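Local coordinates for MutT/nudix family protein (Deinococcus radiodurans, PDB 2W4E) that probably hydrolyses ADP-ribose with the help of magnesium, as a Nudix hydrolase of which this chain is the Nudix domain without the N-terminal part, at residues A[5-10]-A[81-86]; A[17-22]-A[109-114]. One frame throughout, in Å; residues are numbered along the deposited sequence.

Contact 1 of 2, residues A[5-10]-A[81-86]; sequences PRAVFI and VVFYPL
Phe9 and Phe83 make the main bump-and-hollow fit where strands 6-10 and 82-86 run parallel and in register in the mixed sheet of the Nudix fold. Both rings rise beside Ala7 and Pro85 on one face. Phe9 leans its rim over one face of the Phe83 ring, CE2 of Phe9 lying 3.3 Å from CD2 of Phe83, the planes tilted 35° apart. Ala7 lies alongside, its CB 3.8 Å from CE1 of Phe83. On the face of Arg6, Val8, Tyr84 and Leu86, CG2 of Val8, anti to its backbone N in one of two conformers, lies unusually tight, 3.4 Å from CD1 of Leu86. Toward the N-terminal ends, Arg6, extended as far as CD, lays that atom 3.8 Å from CE2 of Tyr84 and bends only beyond it; CG1 of Val82 sits over one face of that ring. Four backbone bonds fix the register, three nearly along the C=O axis; Phe9 N stands 40° out of the Tyr84 carbonyl plane. A fifth, Val82 N to Pro5 O, is weak. Helix 47-59, consistent with the Nudix-box helix, packs on Val8 and Tyr84, Pro127 of helix 126-141 touches both phenylalanines, and strand 37-40 pairs with strand 6-14.

Contact 2 of 2, residues A[17-22]-A[109-114]; sequences GEAVLI and LPLAEV
Three backbone hydrogen bonds tie the start of strand 18-22 to the place where strand 104-110 gives way to a helix. Ala19 and Leu109 form an antiparallel hydrogen-bonded pair: Ala19 N reaches Leu109 O at 2.8 Å, nearly along the C=O axis, and Leu109 N returns to Ala19 O at 3.1 Å. The third bond comes from the first turn of the helix, Leu111 N to Gly17 O at 3.1 Å, in the plane of that carbonyl. Gly17 has a positive phi of 73°, a conformation that favours glycine. Pro110 ends the strand and is the helix N-cap; its O accepts the Val114 N-H of the first turn. This is a strand-to-helix junction at the edge of the three-stranded antiparallel sheet of the Nudix domain, with 18-26 as the middle strand and 104-110 outermost within the chain. The apolar contacts gather on the side where Ala19 and Leu109 point. CB of Ala19 fits between two helix side chains, 3.8 Å from CD2 of Leu111 and 3.9 Å from CG2 of Val114. Leu21 meets Val114 tip to tip, CD1 of Leu21 to CG2 of Val114 at 4.1 Å. The Leu21 and Leu109 side chains cross at about a right angle, their CD1 atoms 4.1 Å apart. An alanine in place of Leu111 would probably loosen the packing of the helix start on the sheet, since CG and both methyls, which lie on Gly17 and Ala19 and contribute to contact with Val13, are removed. The end of Glu18 leads away from 109-114, its OE1 hydrogen-bonded to Thr14 OG1.

In the fold
The two contacts lie on opposite sides of the chain's centre, their own centres about 20 Å apart and their nearest atoms about 5 Å apart without touching. Along the chain their segments alternate: 5-10, 17-22, 81-86, 109-114. Strand 6-14 is followed directly by strand 18-26, and strand 82-93 by strand 104-110. Contact 1 belongs to the mixed sheet and contact 2 to the antiparallel one, so each pair of successive strands passes from one sheet to the other. Helix 47-59, falling between the early and late segments in the chain, is touched by Val8 and Tyr84 of contact 1 and by Val20 and Ile22 of segment 17-22, so both sheets meet the same helix.

Contact 1 of 2, residues A[5-10]-A[81-86]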
ATOM      1  N   PRO A   5      -4.805  18.332  -0.956  1.00 37.15           N
ATOM      2  CA  PRO A   5      -3.859  17.993  -2.015  1.00 34.87           C
ATOM      3  C   PRO A   5      -4.139  16.557  -2.496  1.00 32.86           C
ATOM      4  O   PRO A   5      -4.585  15.709  -1.717  1.00 31.06           O
ATOM      5  CB  PRO A   5      -2.493  18.096  -1.318  1.00 34.79           C
ATOM      6  CG  PRO A   5      -2.771  17.854   0.132  1.00 36.21           C
ATOM      7  CD  PRO A   5      -4.197  18.270   0.389  1.00 37.17           C
ATOM      8  N   ARG A   6      -3.931  16.310  -3.787  1.00 31.48           N
ATOM      9  CA  ARG A   6      -4.180  14.986  -4.363  1.00 30.03           C
ATOM     10  C   ARG A   6      -3.049  14.636  -5.320  1.00 28.19           C
ATOM     11  O   ARG A   6      -2.500  15.516  -5.968  1.00 27.93           O
ATOM     12  CB  ARG A   6      -5.509  14.968  -5.128  1.00 30.80           C
ATOM     13  CG  ARG A   6      -6.729  15.383  -4.303  1.00 34.21           C
ATOM     14  CD  ARG A   6      -8.042  15.372  -5.096  1.00 36.88           C
ATOM     15  NE  ARG A   6      -8.109  16.433  -6.113  1.00 40.88           N
ATOM     16  CZ  ARG A   6      -8.920  16.429  -7.176  1.00 44.09           C
ATOM     17  NH1 ARG A   6      -9.757  15.419  -7.404  1.00 44.76           N
ATOM     18  NH2 ARG A   6      -8.879  17.444  -8.032  1.00 47.02           N
ATOM     19  N   ALA A   7      -2.712  13.346  -5.426  1.00 26.18           N
ATOM     20  CA  ALA A   7      -1.822  12.886  -6.491  1.00 24.07           C
ATOM     21  C   ALA A   7      -2.475  11.654  -7.094  1.00 23.34           C
ATOM     22  O   ALA A   7      -3.257  10.952  -6.417  1.00 22.64           O
ATOM     23  CB  ALA A   7      -0.452  12.546  -5.926  1.00 23.91           C
ATOM     24  N   VAL A   8      -2.144  11.393  -8.354  0.50 22.87           N
ATOM     25  CA  VAL A   8      -2.655  10.237  -9.071  0.50 21.55           C
ATOM     26  C   VAL A   8      -1.522   9.246  -9.301  0.50 21.93           C
ATOM     27  O   VAL A   8      -0.392   9.657  -9.517  0.50 21.95           O
ATOM     28  CB  VAL A   8      -3.334  10.692 -10.390  0.50 22.33           C
ATOM     29  CG1 VAL A   8      -2.340  11.405 -11.313  0.50 18.19           C
ATOM     30  CG2 VAL A   8      -3.977   9.527 -11.052  0.50 21.97           C
ATOM     31  N   PHE A   9      -1.806   7.948  -9.161  1.00 21.67           N
ATOM     32  CA  PHE A   9      -0.806   6.918  -9.387  1.00 22.16           C
ATOM     33  C   PHE A   9      -1.394   6.047 -10.472  1.00 21.38           C
ATOM     34  O   PHE A   9      -2.574   5.707 -10.434  1.00 22.85           O
ATOM     35  CB  PHE A   9      -0.556   6.099  -8.112  1.00 21.95           C
ATOM     36  CG  PHE A   9       0.431   6.731  -7.185  1.00 23.09           C
ATOM     37  CD1 PHE A   9       1.699   6.179  -7.017  1.00 23.38           C
ATOM     38  CD2 PHE A   9       0.108   7.906  -6.499  1.00 23.76           C
ATOM     39  CE1 PHE A   9       2.663   6.796  -6.182  1.00 20.91           C
ATOM     40  CE2 PHE A   9       1.061   8.521  -5.675  1.00 22.54           C
ATOM     41  CZ  PHE A   9       2.335   7.956  -5.521  1.00 25.10           C
ATOM     42  N   ILE A  10      -0.572   5.705 -11.444  1.00 20.71           N
ATOM     43  CA  ILE A  10      -1.007   4.959 -12.609  1.00 18.53           C
ATOM     44  C   ILE A  10      -0.145   3.749 -12.839  1.00 17.96           C
ATOM     45  O   ILE A  10       1.077   3.865 -13.120  1.00 17.87           O
ATOM     46  CB  ILE A  10      -0.942   5.827 -13.920  1.00 18.81           C
ATOM     47  CG1 ILE A  10      -1.790   7.096 -13.806  1.00 20.77           C
ATOM     48  CG2 ILE A  10      -1.421   4.981 -15.146  1.00 18.91           C
ATOM     49  CD1 ILE A  10      -0.992   8.290 -13.405  1.00 23.62           C
ATOM     50  N   VAL A  81      -2.810  14.267   2.567  1.00 25.57           N
ATOM     51  CA  VAL A  81      -2.776  13.989   1.109  1.00 25.18           C
ATOM     52  C   VAL A  81      -3.468  12.654   0.802  1.00 24.69           C
ATOM     53  O   VAL A  81      -3.364  11.696   1.599  1.00 22.94           O
ATOM     54  CB  VAL A  81      -1.350  14.018   0.522  1.00 26.09           C
ATOM     55  CG1 VAL A  81      -0.580  12.820   0.976  1.00 27.96           C
ATOM     56  CG2 VAL A  81      -1.382  14.003  -1.050  1.00 25.68           C
ATOM     57  N   VAL A  82      -4.228  12.624  -0.305  1.00 23.55           N
ATOM     58  CA  VAL A  82      -4.855  11.400  -0.803  1.00 23.49           C
ATOM     59  C   VAL A  82      -4.200  11.015  -2.137  1.00 23.01           C
ATOM     60  O   VAL A  82      -3.971  11.875  -3.014  1.00 22.23           O
ATOM     61  CB  VAL A  82      -6.385  11.536  -0.968  1.00 24.13           C
ATOM     62  CG1 VAL A  82      -7.035  10.232  -1.429  1.00 24.65           C
ATOM     63  CG2 VAL A  82      -7.017  11.985   0.331  1.00 27.53           C
ATOM     64  N   PHE A  83      -3.891   9.726  -2.255  1.00 21.69           N
ATOM     65  CA  PHE A  83      -3.349   9.132  -3.471  1.00 21.75           C
ATOM     66  C   PHE A  83      -4.473   8.365  -4.134  1.00 21.26           C
ATOM     67  O   PHE A  83      -5.118   7.539  -3.494  1.00 21.15           O
ATOM     68  CB  PHE A  83      -2.184   8.181  -3.088  1.00 21.56           C
ATOM     69  CG  PHE A  83      -0.892   8.898  -2.803  1.00 21.24           C
ATOM     70  CD1 PHE A  83      -0.845  10.305  -2.795  1.00 20.41           C
ATOM     71  CD2 PHE A  83       0.264   8.183  -2.481  1.00 19.65           C
ATOM     72  CE1 PHE A  83       0.323  10.974  -2.539  1.00 21.59           C
ATOM     73  CE2 PHE A  83       1.461   8.834  -2.221  1.00 19.27           C
ATOM     74  CZ  PHE A  83       1.521  10.210  -2.233  1.00 21.88           C
ATOM     75  N   TYR A  84      -4.722   8.663  -5.412  1.00 22.17           N
ATOM     76  CA  TYR A  84      -5.718   7.969  -6.203  1.00 22.25           C
ATOM     77  C   TYR A  84      -5.086   7.043  -7.230  1.00 21.41           C
ATOM     78  O   TYR A  84      -4.507   7.513  -8.219  1.00 21.61           O
ATOM     79  CB  TYR A  84      -6.653   8.973  -6.914  1.00 23.82           C
ATOM     80  CG  TYR A  84      -7.544   9.690  -5.943  1.00 25.22           C
ATOM     81  CD1 TYR A  84      -8.713   9.099  -5.475  1.00 26.54           C
ATOM     82  CD2 TYR A  84      -7.205  10.965  -5.479  1.00 29.73           C
ATOM     83  CE1 TYR A  84      -9.535   9.754  -4.564  1.00 30.04           C
ATOM     84  CE2 TYR A  84      -8.033  11.637  -4.563  1.00 31.38           C
ATOM     85  CZ  TYR A  84      -9.173  11.016  -4.116  1.00 30.79           C
ATOM     86  OH  TYR A  84      -9.956  11.675  -3.211  1.00 38.62           O
ATOM     87  N   PRO A  85      -5.186   5.725  -7.013  1.00 20.78           N
ATOM     88  CA  PRO A  85      -4.560   4.821  -7.985  1.00 21.32           C
ATOM     89  C   PRO A  85      -5.475   4.477  -9.166  1.00 21.83           C
ATOM     90  O   PRO A  85      -6.703   4.377  -8.981  1.00 22.29           O
ATOM     91  CB  PRO A  85      -4.210   3.579  -7.154  1.00 21.23           C
ATOM     92  CG  PRO A  85      -5.224   3.557  -6.036  1.00 21.21           C
ATOM     93  CD  PRO A  85      -5.646   5.030  -5.805  1.00 21.21           C
ATOM     94  N   LEU A  86      -4.900   4.386 -10.376  1.00 20.91           N
ATOM     95  CA  LEU A  86      -5.628   3.865 -11.536  1.00 21.23           C
ATOM     96  C   LEU A  86      -4.823   2.797 -12.285  1.00 20.19           C
ATOM     97  O   LEU A  86      -3.574   2.907 -12.435  1.00 20.78           O
ATOM     98  CB  LEU A  86      -6.094   4.976 -12.511  1.00 21.36           C
ATOM     99  CG  LEU A  86      -7.151   5.973 -11.944  1.00 23.51           C
ATOM    100  CD1 LEU A  86      -6.458   7.196 -11.471  1.00 25.92           C
ATOM    101  CD2 LEU A  86      -8.249   6.353 -12.975  1.00 26.74           C
TER

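Contact 2 of 2, residues A[17-22]-A[109-114]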
ATOM      1  N   GLY A  17       0.627  -7.145 -22.055  1.00 26.31           N
ATOM      2  CA  GLY A  17       0.711  -7.552 -20.633  1.00 26.12           C
ATOM      3  C   GLY A  17       2.056  -7.257 -19.996  1.00 25.21           C
ATOM      4  O   GLY A  17       2.558  -8.066 -19.222  1.00 24.88           O
ATOM      5  N   GLU A  18       2.660  -6.121 -20.368  1.00 24.69           N
ATOM      6  CA  GLU A  18       3.843  -5.615 -19.692  1.00 25.21           C
ATOM      7  C   GLU A  18       3.481  -4.395 -18.877  1.00 25.04           C
ATOM      8  O   GLU A  18       2.634  -3.584 -19.299  1.00 24.96           O
ATOM      9  CB  GLU A  18       4.877  -5.197 -20.704  1.00 25.56           C
ATOM     10  CG  GLU A  18       5.130  -6.278 -21.719  1.00 28.47           C
ATOM     11  CD  GLU A  18       5.594  -5.655 -22.989  1.00 34.68           C
ATOM     12  OE1 GLU A  18       4.833  -4.835 -23.580  1.00 36.34           O
ATOM     13  OE2 GLU A  18       6.735  -5.946 -23.378  1.00 34.35           O
ATOM     14  N   ALA A  19       4.084  -4.278 -17.700  1.00 24.05           N
ATOM     15  CA  ALA A  19       3.920  -3.065 -16.901  1.00 24.83           C
ATOM     16  C   ALA A  19       4.948  -2.048 -17.362  1.00 24.90           C
ATOM     17  O   ALA A  19       6.092  -2.399 -17.655  1.00 26.01           O
ATOM     18  CB  ALA A  19       4.120  -3.375 -15.414  1.00 24.44           C
ATOM     19  N   VAL A  20       4.555  -0.789 -17.401  1.00 24.15           N
ATOM     20  CA  VAL A  20       5.487   0.273 -17.688  1.00 24.03           C
ATOM     21  C   VAL A  20       5.881   0.976 -16.390  1.00 24.54           C
ATOM     22  O   VAL A  20       5.137   1.837 -15.915  1.00 23.99           O
ATOM     23  CB  VAL A  20       4.914   1.281 -18.707  1.00 23.96           C
ATOM     24  CG1 VAL A  20       5.992   2.327 -19.086  1.00 23.68           C
ATOM     25  CG2 VAL A  20       4.387   0.513 -19.960  1.00 23.27           C
ATOM     26  N   LEU A  21       7.044   0.605 -15.848  1.00 22.98           N
ATOM     27  CA  LEU A  21       7.565   1.196 -14.610  1.00 25.23           C
ATOM     28  C   LEU A  21       8.599   2.268 -14.877  1.00 24.85           C
ATOM     29  O   LEU A  21       9.052   2.429 -15.992  1.00 24.92           O
ATOM     30  CB  LEU A  21       8.195   0.109 -13.718  1.00 23.66           C
ATOM     31  CG  LEU A  21       7.311  -1.111 -13.541  1.00 25.91           C
ATOM     32  CD1 LEU A  21       7.920  -2.157 -12.572  1.00 25.21           C
ATOM     33  CD2 LEU A  21       5.954  -0.613 -13.006  1.00 27.21           C
ATOM     34  N   ILE A  22       8.970   2.995 -13.832  1.00 25.71           N
ATOM     35  CA  ILE A  22      10.096   3.919 -13.895  1.00 26.28           C
ATOM     36  C   ILE A  22      11.086   3.672 -12.755  1.00 27.10           C
ATOM     37  O   ILE A  22      10.705   3.137 -11.695  1.00 26.64           O
ATOM     38  CB  ILE A  22       9.654   5.386 -13.842  1.00 26.24           C
ATOM     39  CG1 ILE A  22       8.834   5.652 -12.560  1.00 24.93           C
ATOM     40  CG2 ILE A  22       8.883   5.762 -15.124  1.00 26.75           C
ATOM     41  CD1 ILE A  22       8.472   7.108 -12.349  1.00 23.70           C
ATOM     42  N   LEU A 109       8.540  -4.276 -18.089  1.00 28.39           N
ATOM     43  CA  LEU A 109       8.698  -5.671 -17.686  1.00 27.56           C
ATOM     44  C   LEU A 109       7.431  -6.466 -17.839  1.00 27.28           C
ATOM     45  O   LEU A 109       6.352  -5.952 -17.560  1.00 27.63           O
ATOM     46  CB  LEU A 109       9.098  -5.722 -16.199  1.00 27.43           C
ATOM     47  CG  LEU A 109      10.435  -5.112 -15.792  1.00 27.00           C
ATOM     48  CD1 LEU A 109      10.458  -4.895 -14.279  1.00 29.93           C
ATOM     49  CD2 LEU A 109      11.538  -6.049 -16.206  1.00 31.49           C
ATOM     50  N   PRO A 110       7.540  -7.757 -18.220  1.00 27.04           N
ATOM     51  CA  PRO A 110       6.365  -8.618 -18.161  1.00 26.41           C
ATOM     52  C   PRO A 110       5.699  -8.590 -16.780  1.00 25.66           C
ATOM     53  O   PRO A 110       6.400  -8.568 -15.745  1.00 23.24           O
ATOM     54  CB  PRO A 110       6.946 -10.030 -18.416  1.00 27.74           C
ATOM     55  CG  PRO A 110       8.183  -9.784 -19.188  1.00 27.38           C
ATOM     56  CD  PRO A 110       8.762  -8.532 -18.505  1.00 28.41           C
ATOM     57  N   LEU A 111       4.358  -8.629 -16.760  1.00 25.07           N
ATOM     58  CA  LEU A 111       3.610  -8.551 -15.509  1.00 24.52           C
ATOM     59  C   LEU A 111       3.962  -9.692 -14.536  1.00 24.86           C
ATOM     60  O   LEU A 111       3.926  -9.491 -13.336  1.00 24.29           O
ATOM     61  CB  LEU A 111       2.090  -8.549 -15.766  1.00 24.01           C
ATOM     62  CG  LEU A 111       1.429  -7.236 -16.169  1.00 22.82           C
ATOM     63  CD1 LEU A 111      -0.049  -7.454 -16.571  1.00 23.00           C
ATOM     64  CD2 LEU A 111       1.540  -6.201 -15.035  1.00 20.42           C
ATOM     65  N   ALA A 112       4.286 -10.885 -15.048  1.00 24.77           N
ATOM     66  CA  ALA A 112       4.590 -12.038 -14.186  1.00 24.84           C
ATOM     67  C   ALA A 112       5.825 -11.756 -13.317  1.00 24.76           C
ATOM     68  O   ALA A 112       5.867 -12.079 -12.120  1.00 25.82           O
ATOM     69  CB  ALA A 112       4.782 -13.300 -15.055  1.00 25.46           C
ATOM     70  N   GLU A 113       6.808 -11.103 -13.926  1.00 24.13           N
ATOM     71  CA  GLU A 113       8.012 -10.671 -13.261  1.00 23.83           C
ATOM     72  C   GLU A 113       7.769  -9.544 -12.253  1.00 23.55           C
ATOM     73  O   GLU A 113       8.266  -9.594 -11.143  1.00 22.26           O
ATOM     74  CB  GLU A 113       9.042 -10.234 -14.311  1.00 24.10           C
ATOM     75  CG  GLU A 113      10.325  -9.716 -13.711  1.00 26.48           C
ATOM     76  CD  GLU A 113      11.036 -10.717 -12.767  1.00 29.01           C
ATOM     77  OE1 GLU A 113      10.670 -11.918 -12.673  1.00 34.00           O
ATOM     78  OE2 GLU A 113      11.986 -10.278 -12.111  1.00 30.57           O
ATOM     79  N   VAL A 114       6.945  -8.576 -12.625  1.00 22.87           N
ATOM     80  CA  VAL A 114       6.542  -7.531 -11.673  1.00 23.40           C
ATOM     81  C   VAL A 114       5.879  -8.110 -10.399  1.00 22.55           C
ATOM     82  O   VAL A 114       6.218  -7.708  -9.252  1.00 22.88           O
ATOM     83  CB  VAL A 114       5.620  -6.479 -12.334  1.00 22.46           C
ATOM     84  CG1 VAL A 114       5.259  -5.383 -11.317  1.00 23.88           C
ATOM     85  CG2 VAL A 114       6.355  -5.844 -13.481  1.00 22.94           C
TER